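Local structure of polysaccharide biosynthesis protein CapD (Bacillus thuringiensis HD-771, 6BWC) at residues G64-Y69 against V102-F107; R36-S41 against D70-A75; K89-C94 against N137-T142. The protein probably catalyses an early NADP-dependent step on UDP-N-acetylglucosamine in the biosynthesis of CMP-pseudaminic acid, a sugar linked to flagellin glycosylation. The protein carries 2 engineered substitutions. All coordinates share one frame; numbering follows the deposited sequence.

Interaction 1. Residues G64-Y69 against V102-F107. With NAP (NADP nicotinamide-adenine-dinucleotide phosphate), chain N.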
# COMPACT_ATOMS: atom_id res chain seq x y z
N GLY C 64 -12.10 -5.23 -14.40
CA GLY C 64 -11.28 -4.27 -13.66
C GLY C 64 -12.05 -3.47 -12.63
O GLY C 64 -13.30 -3.45 -12.64
N ASP C 65 -11.31 -2.81 -11.73
CA ASP C 65 -11.91 -1.95 -10.72
C ASP C 65 -11.21 -0.61 -10.64
O ASP C 65 -10.01 -0.58 -10.44
CB ASP C 65 -11.85 -2.66 -9.39
CG ASP C 65 -12.67 -1.98 -8.32
OD1 ASP C 65 -12.53 -0.76 -8.12
OD2 ASP C 65 -13.45 -2.69 -7.65
N ILE C 66 -11.97 0.49 -10.74
CA ILE C 66 -11.42 1.88 -10.62
C ILE C 66 -10.76 2.24 -9.28
O ILE C 66 -10.09 3.28 -9.19
CB ILE C 66 -12.40 3.03 -11.10
CG1 ILE C 66 -13.87 2.93 -10.67
CG2 ILE C 66 -12.50 3.06 -12.61
CD1 ILE C 66 -14.12 3.40 -9.28
N ARG C 67 -10.91 1.39 -8.25
CA ARG C 67 -10.14 1.49 -7.01
C ARG C 67 -8.66 1.06 -7.25
O ARG C 67 -7.76 1.48 -6.52
CB ARG C 67 -10.80 0.64 -5.91
CG ARG C 67 -12.25 1.04 -5.54
CD ARG C 67 -12.94 0.02 -4.62
NE ARG C 67 -14.32 0.40 -4.22
CZ ARG C 67 -15.05 -0.22 -3.27
NH1 ARG C 67 -14.54 -1.24 -2.57
NH2 ARG C 67 -16.28 0.20 -2.98
N ASN C 68 -8.44 0.26 -8.29
CA ASN C 68 -7.12 -0.20 -8.73
C ASN C 68 -6.48 0.76 -9.74
O ASN C 68 -6.85 0.73 -10.90
CB ASN C 68 -7.28 -1.60 -9.37
CG ASN C 68 -6.02 -2.44 -9.30
OD1 ASN C 68 -4.91 -1.94 -9.17
ND2 ASN C 68 -6.20 -3.74 -9.37
N TYR C 69 -5.52 1.60 -9.32
CA TYR C 69 -4.91 2.54 -10.26
C TYR C 69 -4.23 1.82 -11.46
O TYR C 69 -4.57 2.08 -12.61
CB TYR C 69 -3.90 3.49 -9.60
CG TYR C 69 -3.15 4.30 -10.64
CD1 TYR C 69 -3.71 5.46 -11.21
CD2 TYR C 69 -1.91 3.87 -11.11
CE1 TYR C 69 -3.03 6.17 -12.20
CE2 TYR C 69 -1.22 4.57 -12.11
CZ TYR C 69 -1.78 5.71 -12.66
OH TYR C 69 -1.05 6.37 -13.63
N VAL C 102 -16.73 6.23 -0.74
CA VAL C 102 -15.49 7.03 -0.85
C VAL C 102 -14.53 6.39 -1.83
O VAL C 102 -13.99 7.09 -2.68
CB VAL C 102 -14.73 7.23 0.50
CG1 VAL C 102 -13.44 8.02 0.30
CG2 VAL C 102 -15.59 7.95 1.52
N LEU C 103 -14.30 5.09 -1.71
CA LEU C 103 -13.34 4.42 -2.58
C LEU C 103 -13.79 4.48 -4.05
O LEU C 103 -13.03 4.89 -4.93
CB LEU C 103 -13.09 2.96 -2.12
CG LEU C 103 -12.45 2.73 -0.72
CD1 LEU C 103 -12.26 1.26 -0.38
CD2 LEU C 103 -11.12 3.45 -0.59
N THR C 104 -15.04 4.15 -4.32
CA THR C 104 -15.52 4.11 -5.69
C THR C 104 -15.73 5.53 -6.26
O THR C 104 -15.24 5.84 -7.36
CB THR C 104 -16.77 3.21 -5.76
OG1 THR C 104 -16.43 1.88 -5.33
CG2 THR C 104 -17.33 3.13 -7.18
N ASN C 105 -16.43 6.40 -5.52
CA ASN C 105 -16.78 7.73 -6.03
C ASN C 105 -15.66 8.80 -5.97
O ASN C 105 -15.57 9.63 -6.89
CB ASN C 105 -18.07 8.27 -5.37
CG ASN C 105 -19.33 7.46 -5.74
OD1 ASN C 105 -19.29 6.53 -6.54
ND2 ASN C 105 -20.47 7.83 -5.14
N ILE C 106 -14.81 8.80 -4.92
CA ILE C 106 -13.69 9.77 -4.80
C ILE C 106 -12.36 9.17 -5.26
O ILE C 106 -11.81 9.60 -6.30
CB ILE C 106 -13.54 10.35 -3.36
CG1 ILE C 106 -14.84 11.04 -2.92
CG2 ILE C 106 -12.38 11.34 -3.28
CD1 ILE C 106 -14.90 11.36 -1.45
N PHE C 107 -11.87 8.16 -4.52
CA PHE C 107 -10.53 7.58 -4.75
C PHE C 107 -10.42 7.05 -6.17
O PHE C 107 -9.38 7.22 -6.81
CB PHE C 107 -10.16 6.49 -3.71
CG PHE C 107 -8.81 5.79 -3.96
CD1 PHE C 107 -7.61 6.53 -4.08
CD2 PHE C 107 -8.72 4.38 -4.07
CE1 PHE C 107 -6.38 5.90 -4.31
CE2 PHE C 107 -7.49 3.75 -4.29
CZ PHE C 107 -6.31 4.51 -4.40
PA NAP N . -25.23 1.63 -13.27
O1A NAP N . -26.23 1.00 -14.19
O2A NAP N . -25.17 1.10 -11.88
O5B NAP N . -23.77 1.58 -13.92
C5B NAP N . -22.62 1.50 -13.08
C4B NAP N . -21.44 0.99 -13.90
O4B NAP N . -20.20 1.07 -13.19
C3B NAP N . -21.61 -0.47 -14.21
O3B NAP N . -20.98 -0.64 -15.48
C2B NAP N . -20.88 -1.16 -13.09
O2B NAP N . -20.60 -2.48 -13.48
C1B NAP N . -19.67 -0.24 -12.92
N9A NAP N . -18.95 -0.17 -11.60
C8A NAP N . -19.42 -0.03 -10.33
N7A NAP N . -18.41 0.03 -9.40
C5A NAP N . -17.26 -0.07 -10.08
C6A NAP N . -15.81 -0.10 -9.78
N6A NAP N . -15.34 -0.01 -8.53
N1A NAP N . -14.94 -0.22 -10.79
C2A NAP N . -15.33 -0.33 -12.08
N3A NAP N . -16.63 -0.32 -12.43
C4A NAP N . -17.62 -0.20 -11.52
O3 NAP N . -25.39 3.24 -13.19
PN NAP N . -25.99 4.24 -14.32
O1N NAP N . -25.56 3.83 -15.72
O2N NAP N . -27.43 4.50 -14.00
O5D NAP N . -25.28 5.61 -13.91
C5D NAP N . -24.01 5.90 -14.43
C4D NAP N . -23.47 7.18 -13.81
O4D NAP N . -24.51 8.17 -13.89
C3D NAP N . -23.01 7.14 -12.35
O3D NAP N . -21.74 7.79 -12.26
C2D NAP N . -24.05 7.92 -11.57
O2D NAP N . -23.49 8.64 -10.47
C1D NAP N . -24.59 8.87 -12.64
N1N NAP N . -25.97 9.32 -12.42
C2N NAP N . -26.97 8.44 -12.64
C3N NAP N . -28.31 8.76 -12.47
C7N NAP N . -29.41 7.77 -12.68
O7N NAP N . -30.54 8.09 -12.33
N7N NAP N . -29.18 6.57 -13.20
C4N NAP N . -28.67 10.14 -12.07
C5N NAP N . -27.51 11.01 -11.85
C6N NAP N . -26.21 10.58 -12.05
P2B NAP N . -20.20 -3.61 -12.40
O1X NAP N . -20.33 -4.84 -13.29
O2X NAP N . -18.75 -3.35 -12.04
O3X NAP N . -21.19 -3.49 -11.23
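Arg67 reaches across to Thr104 at the adenine end of the Rossmann fold, where the loop after strand 59-63 meets helix 98-118. Its chain is extended from CG to NE and presents the guanidinium side-on, gripping a single oxygen with two nitrogens. NE donates to Thr104 OG1 at 2.8 Å, and NH2 donates to the same OG1. Both bonds lie close to the guanidinium plane but are well bent, as expected when two N-H groups converge on one acceptor. Over one face of the group sits Leu103 CB, 3.5 Å above the plane and offset toward the rim. NH2 has a second, charged partner, a salt bridge to Glu100, which ties the arginine further to this helix.

Thr104 has OG1 anti to its carbonyl carbon (chi1 -60°), while its methyl CG2, anti to the backbone N, packs on Ile66 CD1 at 3.8 Å. The Ile66 side chain also runs past the adenine, with CG1 near NAP N1A.

The loop reads the base with one backbone N-H and one carboxylate. Ile66 N donates to NAP N1A at 3.1 Å, and NAP N6A donates to Asp65 OD1 at 2.9 Å, a pair of bonds that matches the amino and ring nitrogens of adenine. Asp65 to Asn68 form a type I turn, and Asp65 makes an Asx turn: the carboxylate oxygen that accepts from the adenine amino group also accepts, through its anti lone pair, from Arg67 N at 2.7 Å.

Interaction 2. Residues R36-S41 against D70-A75; sequences RVFSRS and DRVFSA. With NAP (NADP nicotinamide-adenine-dinucleotide phosphate), chain N.
Phe38 projects from strand 34-39 onto helix 69-75 and carries most of the apolar contact, its CG anti to the backbone N (chi1 -169°). Ala75 CB meets the ring obliquely, 3.6 Å from Phe38 CD1. Val72 CG2 touches the far end at CZ, its side chain crossing that of Phe38 at about a right angle, and Arg71 CG packs against CE1 and CZ. Near the plane of the ring, the backbone oxygen Arg71 O lies 3.6 Å from Phe38 CE1, where the C-H edge faces a carbonyl. Also at the ring edge is the adenine, with NAP C2A 4.1 Å from Phe38 CE2.

Two residues back on the strand, Arg36 extends to the last turn of the helix, where NH1 donates to Ala75 O; the bond is modelled at 2.5 Å, too short to trust in detail. NH2 of the same group makes a salt bridge to Glu77, just beyond the helix. Arg71 is turned differently: its chain bends at chi2, and NH2 donates to Ile63 O in the neighbouring strand.

Strand and helix axes run antiparallel, at 169° and 10.6 Å apart. Beyond this packing the strand ends and the chain turns to the cofactor's 2'-phosphate. Ser39 OG donates to NAP O1X at 2.8 Å. Arg40 N and NE both donate to NAP O2X, NE at 3.0 Å, while NH2 donates to NAP O3X and NAP N7A lies over the centre of one guanidinium face. A serine at the end of the second strand and an arginine just after it, holding this phosphate, are typical of an NADP-binding Rossmann site.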
# COMPACT_ATOMS: atom_id res chain seq x y z
N ARG C 36 -13.46 0.25 -25.53
CA ARG C 36 -13.24 -0.67 -24.43
C ARG C 36 -14.34 -0.53 -23.39
O ARG C 36 -14.83 0.58 -23.14
CB ARG C 36 -11.87 -0.38 -23.83
CG ARG C 36 -10.73 -0.58 -24.83
CD ARG C 36 -9.34 -0.59 -24.18
NE ARG C 36 -8.26 -0.51 -25.18
CZ ARG C 36 -7.01 -0.09 -24.92
NH1 ARG C 36 -6.65 0.30 -23.71
NH2 ARG C 36 -6.11 -0.03 -25.88
N VAL C 37 -14.77 -1.66 -22.83
CA VAL C 37 -15.74 -1.71 -21.70
C VAL C 37 -14.98 -2.15 -20.43
O VAL C 37 -14.34 -3.21 -20.43
CB VAL C 37 -16.90 -2.69 -21.99
CG1 VAL C 37 -17.77 -2.91 -20.78
CG2 VAL C 37 -17.79 -2.14 -23.09
N PHE C 38 -15.07 -1.33 -19.37
CA PHE C 38 -14.37 -1.54 -18.09
C PHE C 38 -15.38 -1.62 -16.93
O PHE C 38 -15.96 -0.62 -16.53
CB PHE C 38 -13.39 -0.39 -17.87
CG PHE C 38 -12.44 -0.61 -16.73
CD1 PHE C 38 -11.11 -0.93 -16.97
CD2 PHE C 38 -12.84 -0.44 -15.40
CE1 PHE C 38 -10.22 -1.09 -15.91
CE2 PHE C 38 -11.94 -0.62 -14.34
CZ PHE C 38 -10.64 -0.93 -14.60
N SER C 39 -15.54 -2.81 -16.38
CA SER C 39 -16.56 -3.14 -15.41
C SER C 39 -15.93 -4.19 -14.50
O SER C 39 -15.03 -4.91 -14.96
CB SER C 39 -17.79 -3.69 -16.16
OG SER C 39 -18.56 -4.65 -15.44
N ARG C 40 -16.36 -4.29 -13.25
CA ARG C 40 -15.86 -5.35 -12.36
C ARG C 40 -16.45 -6.72 -12.63
O ARG C 40 -15.80 -7.72 -12.49
CB ARG C 40 -16.16 -5.04 -10.92
CG ARG C 40 -15.62 -3.72 -10.42
CD ARG C 40 -16.27 -3.40 -9.09
NE ARG C 40 -17.71 -3.25 -9.26
CZ ARG C 40 -18.58 -3.05 -8.27
NH1 ARG C 40 -18.17 -2.96 -7.01
NH2 ARG C 40 -19.88 -2.94 -8.57
N SER C 41 -17.72 -6.76 -12.99
CA SER C 41 -18.51 -7.98 -12.93
C SER C 41 -18.48 -8.78 -14.25
O SER C 41 -18.99 -8.31 -15.28
CB SER C 41 -19.94 -7.62 -12.53
OG SER C 41 -20.59 -8.69 -11.90
N ASP C 70 -3.27 0.95 -11.15
CA ASP C 70 -2.55 0.11 -12.13
C ASP C 70 -3.39 -0.52 -13.24
O ASP C 70 -2.88 -0.72 -14.34
CB ASP C 70 -1.89 -1.07 -11.41
CG ASP C 70 -0.63 -0.70 -10.66
OD1 ASP C 70 -0.29 0.50 -10.58
OD2 ASP C 70 0.01 -1.65 -10.14
N ARG C 71 -4.62 -0.92 -12.92
CA ARG C 71 -5.52 -1.51 -13.91
C ARG C 71 -6.30 -0.46 -14.71
O ARG C 71 -6.60 -0.64 -15.89
CB ARG C 71 -6.49 -2.44 -13.23
CG ARG C 71 -7.50 -3.10 -14.15
CD ARG C 71 -6.86 -3.76 -15.36
NE ARG C 71 -7.65 -4.89 -15.81
CZ ARG C 71 -7.54 -5.49 -17.00
NH1 ARG C 71 -6.68 -5.07 -17.92
NH2 ARG C 71 -8.33 -6.54 -17.26
N VAL C 72 -6.64 0.63 -14.05
CA VAL C 72 -7.16 1.82 -14.72
C VAL C 72 -6.12 2.32 -15.71
O VAL C 72 -6.45 2.72 -16.82
CB VAL C 72 -7.58 2.88 -13.68
CG1 VAL C 72 -7.87 4.22 -14.32
CG2 VAL C 72 -8.83 2.40 -12.98
N PHE C 73 -4.86 2.28 -15.29
CA PHE C 73 -3.73 2.67 -16.11
C PHE C 73 -3.67 1.94 -17.45
O PHE C 73 -3.66 2.58 -18.51
CB PHE C 73 -2.42 2.41 -15.35
CG PHE C 73 -1.23 2.92 -16.06
CD1 PHE C 73 -0.99 4.29 -16.12
CD2 PHE C 73 -0.36 2.04 -16.73
CE1 PHE C 73 0.11 4.78 -16.80
CE2 PHE C 73 0.74 2.52 -17.41
CZ PHE C 73 0.98 3.90 -17.45
N SER C 74 -3.64 0.60 -17.40
CA SER C 74 -3.45 -0.22 -18.60
C SER C 74 -4.66 -0.29 -19.49
O SER C 74 -4.52 -0.59 -20.66
CB SER C 74 -3.04 -1.64 -18.23
OG SER C 74 -3.93 -2.20 -17.28
N ALA C 75 -5.85 -0.08 -18.94
CA ALA C 75 -7.06 0.08 -19.73
C ALA C 75 -7.01 1.34 -20.54
O ALA C 75 -7.56 1.36 -21.62
CB ALA C 75 -8.28 0.12 -18.84
PA NAP N . -25.23 1.63 -13.27
O1A NAP N . -26.23 1.00 -14.19
O2A NAP N . -25.17 1.10 -11.88
O5B NAP N . -23.77 1.58 -13.92
C5B NAP N . -22.62 1.50 -13.08
C4B NAP N . -21.44 0.99 -13.90
O4B NAP N . -20.20 1.07 -13.19
C3B NAP N . -21.61 -0.47 -14.21
O3B NAP N . -20.98 -0.64 -15.48
C2B NAP N . -20.88 -1.16 -13.09
O2B NAP N . -20.60 -2.48 -13.48
C1B NAP N . -19.67 -0.24 -12.92
N9A NAP N . -18.95 -0.17 -11.60
C8A NAP N . -19.42 -0.03 -10.33
N7A NAP N . -18.41 0.03 -9.40
C5A NAP N . -17.26 -0.07 -10.08
C6A NAP N . -15.81 -0.10 -9.78
N6A NAP N . -15.34 -0.01 -8.53
N1A NAP N . -14.94 -0.22 -10.79
C2A NAP N . -15.33 -0.33 -12.08
N3A NAP N . -16.63 -0.32 -12.43
C4A NAP N . -17.62 -0.20 -11.52
O3 NAP N . -25.39 3.24 -13.19
PN NAP N . -25.99 4.24 -14.32
O1N NAP N . -25.56 3.83 -15.72
O2N NAP N . -27.43 4.50 -14.00
O5D NAP N . -25.28 5.61 -13.91
C5D NAP N . -24.01 5.90 -14.43
C4D NAP N . -23.47 7.18 -13.81
O4D NAP N . -24.51 8.17 -13.89
C3D NAP N . -23.01 7.14 -12.35
O3D NAP N . -21.74 7.79 -12.26
C2D NAP N . -24.05 7.92 -11.57
O2D NAP N . -23.49 8.64 -10.47
C1D NAP N . -24.59 8.87 -12.64
N1N NAP N . -25.97 9.32 -12.42
C2N NAP N . -26.97 8.44 -12.64
C3N NAP N . -28.31 8.76 -12.47
C7N NAP N . -29.41 7.77 -12.68
O7N NAP N . -30.54 8.09 -12.33
N7N NAP N . -29.18 6.57 -13.20
C4N NAP N . -28.67 10.14 -12.07
C5N NAP N . -27.51 11.01 -11.85
C6N NAP N . -26.21 10.58 -12.05
P2B NAP N . -20.20 -3.61 -12.40
O1X NAP N . -20.33 -4.84 -13.29
O2X NAP N . -18.75 -3.35 -12.04
O3X NAP N . -21.19 -3.49 -11.23

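Interaction 3. Residues K89-C94 against N137-T142. With UD1 (uridine-diphosphate-N-acetylglucosamine), chain O.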
# COMPACT_ATOMS: atom_id res chain seq x y z
N LYS C 89 -24.25 4.71 -7.03
CA LYS C 89 -25.22 5.76 -7.34
C LYS C 89 -26.48 5.69 -6.49
O LYS C 89 -27.44 6.40 -6.79
CB LYS C 89 -25.64 5.62 -8.80
CG LYS C 89 -26.45 4.34 -9.17
CD LYS C 89 -27.15 4.52 -10.51
CE LYS C 89 -28.02 3.33 -10.84
NZ LYS C 89 -28.97 3.62 -11.95
N HIS C 90 -26.50 4.82 -5.49
CA HIS C 90 -27.67 4.65 -4.63
C HIS C 90 -27.49 5.43 -3.37
O HIS C 90 -26.51 5.20 -2.65
CB HIS C 90 -27.84 3.21 -4.23
CG HIS C 90 -28.65 2.40 -5.17
ND1 HIS C 90 -29.96 2.06 -4.91
CD2 HIS C 90 -28.34 1.82 -6.35
CE1 HIS C 90 -30.43 1.33 -5.91
NE2 HIS C 90 -29.46 1.16 -6.79
N VAL C 91 -28.45 6.31 -3.08
CA VAL C 91 -28.41 7.14 -1.89
C VAL C 91 -28.36 6.28 -0.64
O VAL C 91 -27.47 6.49 0.20
CB VAL C 91 -29.58 8.15 -1.85
CG1 VAL C 91 -29.76 8.76 -0.47
CG2 VAL C 91 -29.33 9.25 -2.86
N SER C 92 -29.28 5.31 -0.52
CA SER C 92 -29.38 4.52 0.72
C SER C 92 -28.09 3.73 0.93
O SER C 92 -27.46 3.88 1.98
CB SER C 92 -30.62 3.61 0.75
OG SER C 92 -30.36 2.33 0.20
N PHE C 93 -27.68 2.95 -0.07
CA PHE C 93 -26.44 2.15 -0.01
C PHE C 93 -25.18 2.96 0.37
O PHE C 93 -24.31 2.44 1.07
CB PHE C 93 -26.18 1.41 -1.35
CG PHE C 93 -27.05 0.20 -1.53
CD1 PHE C 93 -26.66 -1.04 -1.03
CD2 PHE C 93 -28.28 0.29 -2.18
CE1 PHE C 93 -27.46 -2.16 -1.20
CE2 PHE C 93 -29.09 -0.82 -2.34
CZ PHE C 93 -28.68 -2.05 -1.85
N CYS C 94 -25.10 4.21 -0.11
CA CYS C 94 -23.94 5.10 0.15
C CYS C 94 -23.95 5.71 1.56
O CYS C 94 -22.93 6.20 2.03
CB CYS C 94 -23.86 6.24 -0.90
SG CYS C 94 -23.34 5.83 -2.59
N ASN C 137 -26.81 13.92 1.60
CA ASN C 137 -26.31 12.56 1.73
C ASN C 137 -24.85 12.42 1.32
O ASN C 137 -24.26 13.32 0.64
CB ASN C 137 -27.18 11.57 0.96
CG ASN C 137 -27.44 12.00 -0.47
OD1 ASN C 137 -26.51 12.13 -1.27
ND2 ASN C 137 -28.70 12.19 -0.82
N ASN C 138 -24.29 11.28 1.74
CA ASN C 138 -22.90 10.94 1.48
C ASN C 138 -22.70 10.79 0.00
O ASN C 138 -21.68 11.20 -0.51
CB ASN C 138 -22.51 9.65 2.24
CG ASN C 138 -21.04 9.29 2.10
OD1 ASN C 138 -20.15 10.12 2.29
ND2 ASN C 138 -20.78 8.05 1.77
N TYR C 139 -23.70 10.26 -0.71
CA TYR C 139 -23.58 10.08 -2.17
C TYR C 139 -23.31 11.43 -2.85
O TYR C 139 -22.30 11.60 -3.54
CB TYR C 139 -24.80 9.38 -2.78
CG TYR C 139 -24.81 9.44 -4.28
CD1 TYR C 139 -23.76 8.94 -5.03
CD2 TYR C 139 -25.87 10.02 -4.96
CE1 TYR C 139 -23.75 9.02 -6.40
CE2 TYR C 139 -25.88 10.10 -6.33
CZ TYR C 139 -24.83 9.60 -7.06
OH TYR C 139 -24.89 9.68 -8.45
N GLY C 140 -24.19 12.39 -2.60
CA GLY C 140 -24.02 13.74 -3.11
C GLY C 140 -22.79 14.45 -2.53
O GLY C 140 -22.22 15.33 -3.17
N ALA C 141 -22.41 14.06 -1.31
CA ALA C 141 -21.12 14.47 -0.77
C ALA C 141 -19.95 14.03 -1.64
O ALA C 141 -19.09 14.83 -1.96
CB ALA C 141 -20.94 13.99 0.65
N THR C 142 -19.93 12.77 -2.05
CA THR C 142 -18.87 12.25 -2.94
C THR C 142 -18.96 12.85 -4.35
O THR C 142 -17.94 13.03 -5.01
CB THR C 142 -18.86 10.70 -3.07
OG1 THR C 142 -20.10 10.23 -3.62
CG2 THR C 142 -18.66 10.05 -1.76
C1' UD1 O . -31.34 8.76 -8.75
C2' UD1 O . -29.92 8.23 -8.85
C3' UD1 O . -28.92 9.16 -8.16
C4' UD1 O . -29.10 10.61 -8.60
C5' UD1 O . -30.59 11.03 -8.71
C6' UD1 O . -30.70 12.35 -9.49
C7' UD1 O . -30.16 5.78 -8.89
C8' UD1 O . -30.25 4.53 -8.04
N2' UD1 O . -29.83 6.91 -8.25
O1' UD1 O . -31.70 8.94 -7.39
O3' UD1 O . -27.59 8.70 -8.45
O4' UD1 O . -28.45 11.49 -7.71
O5' UD1 O . -31.39 10.02 -9.36
O6' UD1 O . -31.73 13.19 -8.95
O7' UD1 O . -30.43 5.73 -10.09
N1 UD1 O . -38.88 5.86 -4.01
C2 UD1 O . -40.06 5.23 -3.50
N3 UD1 O . -40.02 3.94 -3.14
C4 UD1 O . -38.89 3.21 -3.25
C5 UD1 O . -37.74 3.77 -3.75
C6 UD1 O . -37.76 5.10 -4.15
O2 UD1 O . -41.13 5.86 -3.36
O4 UD1 O . -38.86 2.01 -2.93
C1B UD1 O . -38.88 7.29 -4.39
C2B UD1 O . -37.70 8.11 -3.86
O2' UD1 O . -37.95 8.64 -2.57
C3B UD1 O . -37.48 9.17 -4.92
C4B UD1 O . -37.94 8.46 -6.18
O4B UD1 O . -38.76 7.37 -5.79
O3B UD1 O . -38.28 10.35 -4.77
C5B UD1 O . -36.79 7.95 -7.04
O5B UD1 O . -35.98 6.96 -6.39
PA UD1 O . -34.82 6.33 -7.31
O1A UD1 O . -34.20 5.09 -6.72
O2A UD1 O . -35.27 6.24 -8.78
O3A UD1 O . -33.74 7.51 -7.54
PB UD1 O . -33.16 8.75 -6.68
O1B UD1 O . -32.84 8.29 -5.27
O2B UD1 O . -33.95 10.05 -6.81
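Tyr139 begins the YxxxK motif of the short-chain dehydrogenases, at the start of helix 138-156; its ring packs against the 89-94 segment, and the bound sugar nucleotide touches both. Lys89 CA stands over one face in an off-centre CH-pi contact, 4.1 Å from the Tyr139 ring centroid and 29° off the normal. Cys94 SG approaches obliquely as a sulfur-aromatic contact, while Cys94 CB packs on Tyr139 CB at 3.8 Å. Val91 adds its CG2 to the ring, and both its methyls lie against Asn137 ND2, the two side chains crossing at about a right angle.

One hydrogen bond joins the backbone of helix 91-96 to this second segment: Asn138 ND2 donates to Cys94 O at 2.8 Å, a fairly straight bond (159°) near the amide plane of Asn138. Asn137 serves as N-cap, its OD1 accepting from Gly140 N at 2.7 Å. That side chain, with CG between the backbone N and the carbonyl carbon (chi1 50°), folds back over the helix end.

The sugar is gripped from the same pieces. UD1 O3' donates to Lys89 O at 2.8 Å, UD1 N2' makes a weak bond to that oxygen, and the extended Lys89 chain brings NZ to UD1 O7' at 3.2 Å. The acetyl methyl C8' rests over the centre of the His90 ring. Lys89 NZ also pairs with the cofactor phosphate oxygen NAP O2N, and Tyr139 OH bonds to NAP O2D. UD1 O4' lies at the edge of the tyrosine ring, and UD1 C4' is 3.5 Å from the nicotinamide atom NAP C4N, a geometry consistent with hydride transfer at that carbon.

Interactions 1 and 2 lie side by side round the adenosine half of NADP, their centres about 11 Å apart. The two contacts join directly, Gly64 N lying 3.0 Å from Ser39 O in a probable hydrogen bond, and the Arg40 side chain packs on Asp65. Interaction 3 serves the other end of the cofactor and the sugar nucleotide. Its centre is about 15 Å from that of interaction 1, and the two meet through helix 98-118, where Asn105 ND2 is 2.9 Å from Thr142 OG1. Interactions 2 and 3 do not touch, with nearest atoms about 9 Å apart. All three reach the second subunit.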